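Local coordinates for protein insecticidal Delta-Endotoxin Cry8Ea1 (Bacillus Thuringiensis, PDB 3EB7) that kills the larvae of Holotrichia parallela, an underground pest, and probably acts, like other three-domain Cry toxins, by forming pores in gut-cell membranes, at residues D5-A10 / E398-T403; V14-G19 / Y33-D38; N465-G468 / D474-S477. All coordinates share one frame; numbering follows the deposited sequence.

Interaction 1: residues D5-A10 / E398-T403; sequences DAVKTA and ELPPET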
loop_
_atom_site.group_PDB
_atom_site.type_symbol
_atom_site.label_atom_id
_atom_site.label_comp_id
_atom_site.label_asym_id
_atom_site.label_seq_id
_atom_site.Cartn_x
_atom_site.Cartn_y
_atom_site.Cartn_z
ATOM N N ASP A 5 16.951 -2.425 -3.391
ATOM C CA ASP A 5 17.071 -1.182 -4.184
ATOM C C ASP A 5 15.759 -0.769 -4.867
ATOM O O ASP A 5 15.334 0.381 -4.761
ATOM C CB ASP A 5 18.141 -1.403 -5.254
ATOM C CG ASP A 5 18.834 -0.113 -5.681
ATOM O OD1 ASP A 5 18.332 1.001 -5.348
ATOM O OD2 ASP A 5 19.899 -0.231 -6.370
ATOM N N ALA A 6 15.130 -1.715 -5.569
ATOM C CA ALA A 6 13.858 -1.479 -6.296
ATOM C C ALA A 6 12.729 -1.069 -5.359
ATOM O O ALA A 6 11.971 -0.163 -5.652
ATOM C CB ALA A 6 13.473 -2.684 -7.100
ATOM N N VAL A 7 12.665 -1.724 -4.215
ATOM C CA VAL A 7 11.629 -1.502 -3.221
ATOM C C VAL A 7 11.882 -0.167 -2.540
ATOM O O VAL A 7 10.967 0.579 -2.230
ATOM C CB VAL A 7 11.600 -2.684 -2.228
ATOM C CG1 VAL A 7 10.831 -2.337 -0.961
ATOM C CG2 VAL A 7 10.945 -3.872 -2.920
ATOM N N LYS A 8 13.162 0.138 -2.353
ATOM C CA LYS A 8 13.570 1.413 -1.826
ATOM C C LYS A 8 13.084 2.511 -2.769
ATOM O O LYS A 8 12.492 3.476 -2.343
ATOM C CB LYS A 8 15.096 1.405 -1.648
ATOM C CG LYS A 8 15.631 2.420 -0.692
ATOM C CD LYS A 8 17.151 2.439 -0.758
ATOM C CE LYS A 8 17.719 3.842 -0.475
ATOM N NZ LYS A 8 17.998 4.609 -1.725
ATOM N N THR A 9 13.305 2.334 -4.064
ATOM C CA THR A 9 12.903 3.305 -5.078
ATOM C C THR A 9 11.396 3.512 -5.129
ATOM O O THR A 9 10.912 4.646 -5.124
ATOM C CB THR A 9 13.388 2.850 -6.465
ATOM O OG1 THR A 9 14.816 2.721 -6.421
ATOM C CG2 THR A 9 12.993 3.867 -7.551
ATOM N N ALA A 10 10.669 2.406 -5.195
ATOM C CA ALA A 10 9.227 2.403 -5.297
ATOM C C ALA A 10 8.580 3.019 -4.059
ATOM O O ALA A 10 7.605 3.768 -4.182
ATOM C CB ALA A 10 8.733 0.975 -5.508
ATOM N N GLU A 398 13.209 -4.758 3.908
ATOM C CA GLU A 398 11.960 -5.085 3.198
ATOM C C GLU A 398 11.012 -3.881 3.157
ATOM O O GLU A 398 10.398 -3.600 2.126
ATOM C CB GLU A 398 11.316 -6.311 3.849
ATOM C CG GLU A 398 12.331 -7.437 4.045
ATOM C CD GLU A 398 11.740 -8.741 4.563
ATOM O OE1 GLU A 398 12.512 -9.706 4.818
ATOM O OE2 GLU A 398 10.504 -8.840 4.696
ATOM N N LEU A 399 10.981 -3.129 4.256
ATOM C CA LEU A 399 10.183 -1.903 4.422
ATOM C C LEU A 399 11.016 -0.619 4.738
ATOM O O LEU A 399 10.923 -0.037 5.869
ATOM C CB LEU A 399 9.153 -2.170 5.531
ATOM C CG LEU A 399 8.147 -3.273 5.211
ATOM C CD1 LEU A 399 7.233 -3.504 6.370
ATOM C CD2 LEU A 399 7.332 -2.948 3.946
ATOM N N PRO A 400 11.812 -0.144 3.740
ATOM C CA PRO A 400 12.729 0.980 3.993
ATOM C C PRO A 400 12.020 2.284 4.250
ATOM O O PRO A 400 10.841 2.417 3.931
ATOM C CB PRO A 400 13.565 1.080 2.689
ATOM C CG PRO A 400 12.673 0.533 1.631
ATOM C CD PRO A 400 11.928 -0.629 2.345
ATOM N N PRO A 401 12.728 3.261 4.835
ATOM C CA PRO A 401 12.182 4.623 4.912
ATOM C C PRO A 401 11.996 5.239 3.508
ATOM O O PRO A 401 12.540 4.719 2.521
ATOM C CB PRO A 401 13.246 5.385 5.729
ATOM C CG PRO A 401 14.000 4.368 6.428
ATOM C CD PRO A 401 14.030 3.163 5.511
ATOM N N GLU A 402 11.228 6.322 3.445
ATOM C CA GLU A 402 10.870 6.964 2.197
ATOM C C GLU A 402 12.020 7.814 1.652
ATOM O O GLU A 402 11.979 8.275 0.503
ATOM C CB GLU A 402 9.610 7.843 2.392
ATOM C CG GLU A 402 8.335 7.009 2.480
ATOM C CD GLU A 402 7.062 7.825 2.727
ATOM O OE1 GLU A 402 7.120 9.082 2.623
ATOM O OE2 GLU A 402 6.001 7.189 3.020
ATOM N N THR A 403 13.028 8.017 2.497
ATOM C CA THR A 403 14.225 8.787 2.166
ATOM C C THR A 403 15.349 8.416 3.144
ATOM O O THR A 403 15.090 7.885 4.242
ATOM C CB THR A 403 13.947 10.314 2.254
ATOM O OG1 THR A 403 15.076 11.037 1.769
ATOM C CG2 THR A 403 13.696 10.759 3.696
HETATM O O HOH W 1 13.271 4.947 -0.083
#

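Interaction 2: residues V14-G19 / Y33-D38; sequences VGTILG and YSTLID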
loop_
_atom_site.group_PDB
_atom_site.type_symbol
_atom_site.label_atom_id
_atom_site.label_comp_id
_atom_site.label_asym_id
_atom_site.label_seq_id
_atom_site.Cartn_x
_atom_site.Cartn_y
_atom_site.Cartn_z
ATOM N N VAL A 14 6.325 6.525 -4.142
ATOM C CA VAL A 14 4.950 6.706 -3.642
ATOM C C VAL A 14 4.848 7.719 -2.510
ATOM O O VAL A 14 3.876 8.455 -2.427
ATOM C CB VAL A 14 4.134 5.404 -3.332
ATOM C CG1 VAL A 14 4.320 4.367 -4.388
ATOM C CG2 VAL A 14 4.446 4.878 -2.005
ATOM N N GLY A 15 5.866 7.780 -1.663
ATOM C CA GLY A 15 5.914 8.802 -0.642
ATOM C C GLY A 15 5.984 10.216 -1.176
ATOM O O GLY A 15 5.358 11.128 -0.643
ATOM N N THR A 16 6.745 10.414 -2.233
ATOM C CA THR A 16 6.871 11.746 -2.810
ATOM C C THR A 16 5.563 12.205 -3.455
ATOM O O THR A 16 5.111 13.321 -3.236
ATOM C CB THR A 16 7.947 11.776 -3.899
ATOM O OG1 THR A 16 9.198 11.466 -3.308
ATOM C CG2 THR A 16 8.039 13.170 -4.499
ATOM N N ILE A 17 4.992 11.349 -4.294
ATOM C CA ILE A 17 3.718 11.635 -4.953
ATOM C C ILE A 17 2.556 11.834 -3.942
ATOM O O ILE A 17 1.731 12.733 -4.111
ATOM C CB ILE A 17 3.391 10.562 -6.009
ATOM C CG1 ILE A 17 4.381 10.690 -7.177
ATOM C CG2 ILE A 17 1.966 10.687 -6.481
ATOM C CD1 ILE A 17 4.685 9.346 -7.854
ATOM N N LEU A 18 2.523 11.026 -2.890
ATOM C CA LEU A 18 1.479 11.141 -1.896
ATOM C C LEU A 18 1.496 12.546 -1.280
ATOM O O LEU A 18 0.446 13.083 -0.933
ATOM C CB LEU A 18 1.671 10.048 -0.827
ATOM C CG LEU A 18 0.580 9.066 -0.364
ATOM C CD1 LEU A 18 -0.574 8.875 -1.302
ATOM C CD2 LEU A 18 1.207 7.720 -0.007
ATOM N N GLY A 19 2.681 13.155 -1.176
ATOM C CA GLY A 19 2.844 14.508 -0.620
ATOM C C GLY A 19 2.394 15.631 -1.544
ATOM O O GLY A 19 2.133 16.763 -1.084
ATOM N N TYR A 33 8.831 16.758 -10.420
ATOM C CA TYR A 33 9.583 16.252 -11.586
ATOM C C TYR A 33 11.080 16.218 -11.341
ATOM O O TYR A 33 11.775 15.283 -11.757
ATOM C CB TYR A 33 9.311 17.094 -12.844
ATOM C CG TYR A 33 8.105 16.639 -13.610
ATOM C CD1 TYR A 33 6.981 17.458 -13.765
ATOM C CD2 TYR A 33 8.068 15.371 -14.153
ATOM C CE1 TYR A 33 5.848 17.022 -14.455
ATOM C CE2 TYR A 33 6.952 14.923 -14.846
ATOM C CZ TYR A 33 5.845 15.750 -14.990
ATOM O OH TYR A 33 4.778 15.249 -15.696
ATOM N N SER A 34 11.576 17.253 -10.672
ATOM C CA SER A 34 12.971 17.278 -10.260
ATOM C C SER A 34 13.373 16.047 -9.390
ATOM O O SER A 34 14.385 15.379 -9.640
ATOM C CB SER A 34 13.257 18.571 -9.517
ATOM O OG SER A 34 14.636 18.579 -9.254
ATOM N N THR A 35 12.556 15.762 -8.385
ATOM C CA THR A 35 12.715 14.585 -7.543
ATOM C C THR A 35 12.543 13.298 -8.346
ATOM O O THR A 35 13.402 12.437 -8.265
ATOM C CB THR A 35 11.773 14.656 -6.317
ATOM O OG1 THR A 35 12.155 15.778 -5.525
ATOM C CG2 THR A 35 11.849 13.427 -5.471
ATOM N N LEU A 36 11.470 13.182 -9.131
ATOM C CA LEU A 36 11.205 11.964 -9.925
ATOM C C LEU A 36 12.332 11.626 -10.887
ATOM O O LEU A 36 12.773 10.476 -10.951
ATOM C CB LEU A 36 9.922 12.105 -10.722
ATOM C CG LEU A 36 8.538 11.630 -10.222
ATOM C CD1 LEU A 36 8.397 11.439 -8.679
ATOM C CD2 LEU A 36 7.486 12.607 -10.773
ATOM N N ILE A 37 12.792 12.636 -11.629
ATOM C CA ILE A 37 13.932 12.497 -12.543
ATOM C C ILE A 37 15.240 12.102 -11.839
ATOM O O ILE A 37 15.970 11.270 -12.352
ATOM C CB ILE A 37 14.108 13.749 -13.390
ATOM C CG1 ILE A 37 12.880 13.890 -14.319
ATOM C CG2 ILE A 37 15.428 13.705 -14.185
ATOM C CD1 ILE A 37 12.883 15.129 -15.243
ATOM N N ASP A 38 15.515 12.657 -10.658
ATOM C CA ASP A 38 16.675 12.249 -9.871
ATOM C C ASP A 38 16.650 10.796 -9.456
ATOM O O ASP A 38 17.705 10.159 -9.426
ATOM C CB ASP A 38 16.816 13.076 -8.598
ATOM C CG ASP A 38 17.622 14.329 -8.803
ATOM O OD1 ASP A 38 18.049 14.893 -7.761
ATOM O OD2 ASP A 38 17.826 14.763 -9.976
#

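Interaction 3: residues N465-G468 / D474-S477; sequences NEVG and DPIS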
loop_
_atom_site.group_PDB
_atom_site.type_symbol
_atom_site.label_atom_id
_atom_site.label_comp_id
_atom_site.label_asym_id
_atom_site.label_seq_id
_atom_site.Cartn_x
_atom_site.Cartn_y
_atom_site.Cartn_z
ATOM N N ASN A 465 -12.258 -11.695 -0.427
ATOM C CA ASN A 465 -12.069 -11.403 -1.840
ATOM C C ASN A 465 -10.843 -10.462 -1.915
ATOM O O ASN A 465 -10.425 -9.921 -0.884
ATOM C CB ASN A 465 -13.342 -10.743 -2.425
ATOM C CG ASN A 465 -13.632 -9.360 -1.828
ATOM O OD1 ASN A 465 -12.788 -8.458 -1.860
ATOM N ND2 ASN A 465 -14.833 -9.189 -1.280
ATOM N N GLU A 466 -10.271 -10.260 -3.103
ATOM C CA GLU A 466 -9.136 -9.336 -3.280
ATOM C C GLU A 466 -9.480 -8.148 -4.186
ATOM O O GLU A 466 -8.658 -7.703 -4.996
ATOM C CB GLU A 466 -7.903 -10.075 -3.819
ATOM C CG GLU A 466 -7.468 -11.308 -2.988
ATOM C CD GLU A 466 -7.024 -10.927 -1.591
ATOM O OE1 GLU A 466 -6.666 -9.740 -1.381
ATOM O OE2 GLU A 466 -7.019 -11.800 -0.692
ATOM N N VAL A 467 -10.705 -7.647 -4.049
ATOM C CA VAL A 467 -11.158 -6.468 -4.769
ATOM C C VAL A 467 -10.296 -5.241 -4.410
ATOM O O VAL A 467 -10.121 -4.329 -5.222
ATOM C CB VAL A 467 -12.691 -6.216 -4.542
ATOM C CG1 VAL A 467 -13.128 -4.806 -5.039
ATOM C CG2 VAL A 467 -13.522 -7.317 -5.241
ATOM N N GLY A 468 -9.725 -5.263 -3.209
ATOM C CA GLY A 468 -8.868 -4.203 -2.726
ATOM C C GLY A 468 -7.531 -4.092 -3.429
ATOM O O GLY A 468 -6.823 -3.125 -3.215
ATOM N N ASP A 474 -8.932 -3.230 1.780
ATOM C CA ASP A 474 -10.183 -3.950 1.631
ATOM C C ASP A 474 -11.457 -3.078 1.592
ATOM O O ASP A 474 -11.635 -2.154 2.397
ATOM C CB ASP A 474 -10.320 -4.966 2.751
ATOM C CG ASP A 474 -9.280 -6.085 2.669
ATOM O OD1 ASP A 474 -8.880 -6.484 1.534
ATOM O OD2 ASP A 474 -8.870 -6.563 3.760
ATOM N N PRO A 475 -12.359 -3.369 0.656
ATOM C CA PRO A 475 -13.675 -2.712 0.701
ATOM C C PRO A 475 -14.554 -3.409 1.773
ATOM O O PRO A 475 -14.194 -4.497 2.237
ATOM C CB PRO A 475 -14.252 -3.037 -0.672
ATOM C CG PRO A 475 -13.662 -4.448 -0.991
ATOM C CD PRO A 475 -12.234 -4.345 -0.455
ATOM N N ILE A 476 -15.704 -2.817 2.124
ATOM C CA ILE A 476 -16.734 -3.539 2.884
ATOM C C ILE A 476 -17.817 -3.969 1.876
ATOM O O ILE A 476 -18.198 -3.182 1.035
ATOM C CB ILE A 476 -17.316 -2.702 4.108
ATOM C CG1 ILE A 476 -16.220 -2.285 5.113
ATOM C CG2 ILE A 476 -18.414 -3.454 4.870
ATOM C CD1 ILE A 476 -15.339 -3.380 5.529
ATOM N N SER A 477 -18.286 -5.213 1.967
ATOM C CA SER A 477 -19.253 -5.806 1.007
ATOM C C SER A 477 -20.647 -6.008 1.609
ATOM O O SER A 477 -20.762 -6.336 2.777
ATOM C CB SER A 477 -18.759 -7.181 0.519
ATOM O OG SER A 477 -17.411 -7.094 0.070
HETATM O O HOH W 2 -10.050 -6.922 -0.734
#

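Interaction 1: residues D5-A10 / E398-T403
The puckered pyrrolidine ring of Pro400 meets the helical segment 5-10 with its edge. CB, CG and CD point at the helix, and neither face of the ring is used in this contact. CG is the leading atom and lies 3.7 Å from Lys8 CA, so the ring rests on the helix backbone. On one side of that point Pro400 CB crosses the start of the Lys8 chain at a slant, 4.2 Å from its CG. On the other side Pro400 CD touches Val7 CG1 at 3.9 Å. The valine and the ring cross at about a right angle. Val7 CG1 stands opposite the backbone N (chi1 164°), which carries this methyl up to the loop. The same methyl also meets a truly flat group, the peptide carbonyl of Glu398, whose O is 3.4 Å away.

Lys8 takes part with its CA, CB and CG. The first half of its chain is extended and already runs off past the ring. The bends at chi3 and chi4 come later, and the ammonium end lies away from the loop.

The polar link between the segments is a water. It donates to Lys8 O at 2.8 Å and to Pro401 O at 2.7 Å. Both of its protons are therefore spent on backbone carbonyls, one from the helix and one from the loop. The Glu398 side chain leaves its backbone away from the helix; its OE2 accepts from Asp245 N and forms a salt bridge with Arg209.

The contact joins the N-terminal helical domain of a three-domain Cry toxin to the domain that follows it. Helix 2-20 is flanked here by helices 47-59 and 198-220, with Gln54, Leu213 and Ser214 against Val7. Strand 427-434 backs the loop 398-403, Trp432 packing on Leu399.

Interaction 2: residues V14-G19 / Y33-D38
Thr16 and Ile17 of helix 2-20 pack against Thr35 and Leu36 of the next helix, 26-40. Both helices belong to the helical bundle that forms the N-terminal domain of three-domain Cry toxins.

Thr16 is the first residue to touch. Its side chain points at helix 26-40 and meets Thr35 tip to tip. The two CG2 methyls are 3.9 Å apart. OG1 lies beside the backbone N on both residues (chi1 -63° in Thr16, -64° in Thr35). This puts each CG2 opposite its own N and brings the methyls forward on both helices. Thr35 CG2 is also 3.9 Å from Thr16 OG1, so one methyl sits against both branches of Thr16. The hydroxyls find their polar partners within their own helices. Thr16 OG1 is hydrogen-bonded to Ser12 O, and Thr35 OG1 makes a weak bond to Ser31 O. The meeting of the two threonines is thus mainly apolar.

Ile17 comes next, on the more buried side. Its CB does not head for the other helix, but the end of the chain bends toward it. CD1 reaches Leu36 CD1 at 4.3 Å, a loose apolar contact. Helix 133-153 backs this pair, with Asn141 on Ile17 and Leu145 on Leu36. Together the two pairs make a short seam. Its threonine half is partly exposed and its Ile17-Leu36 half is buried.

The two pairs also approach each other: Leu36 CD1 lies 4.5 Å from Thr16 CG2.

Interaction 3: residues N465-G468 / D474-S477
Pro475 points its ring at Val467, and the two side chains cross at about a right angle. Both lie in the C-terminal domain, a beta sandwich in Cry toxins, where the 465-468 turn folds back on the residues leading into strand 476-478. Pro475 CG is the contact atom, 4.1 Å from Val467 CB and as far from CG1. Val467 CG1 stands opposite its backbone N, which sets this methyl beside the ring. Tyr579 of strand 578-588 packs on both residues.

Asn465 crosses the same ring obliquely, with OD1 4.2 Å from Pro475 CG. Its amide is folded back over its own backbone (chi1 66°). OD1 accepts from Val467 N at 3.1 Å with an N-H...O angle of 162°, which makes an Asx turn. The donor sits 27° out of the amide plane. This bond steadies the amide, whose ND2 is turned to the Ser477 side, 3.6 Å from OG.

Asp474 sends its carboxylate back toward the turn, where a water joins the segments. The water accepts from Gly468 N at 3.0 Å. Asp474 OD1, at 2.6 Å, and Asn465 O lie where it can donate, though more acceptors surround it than it has protons. Glu466 and Asp474 bring like charges near each other. Lys274 lies close to both and probably eases this, though it stays at long range from Glu466. Arg187 of helix 161-191 binds Glu466 O, tying the turn to the helical domain.

Gly468 completes the seat for the proline: its backbone N is 3.8 Å from Pro475 CD.

How the interactions relate
Interactions 1 and 2 share helix 2-20, and their centres are 13 Å apart. Successive parts of that helix are used: residues 5-10 face a loop of the second domain, and in residues 14-19, Thr16 and Ile17 meet helix 26-40. The two contacts touch where Glu402 OE1 packs on Gly15 CA at 3.5 Å. Interaction 3 lies across the centre of the chain, in the C-terminal domain. Its centre is 26 Å from that of interaction 1 and 29 Å from that of interaction 2, and it touches neither. Together the three sample all three domains: one contact between domains, one within the helical bundle and one within the C-terminal domain.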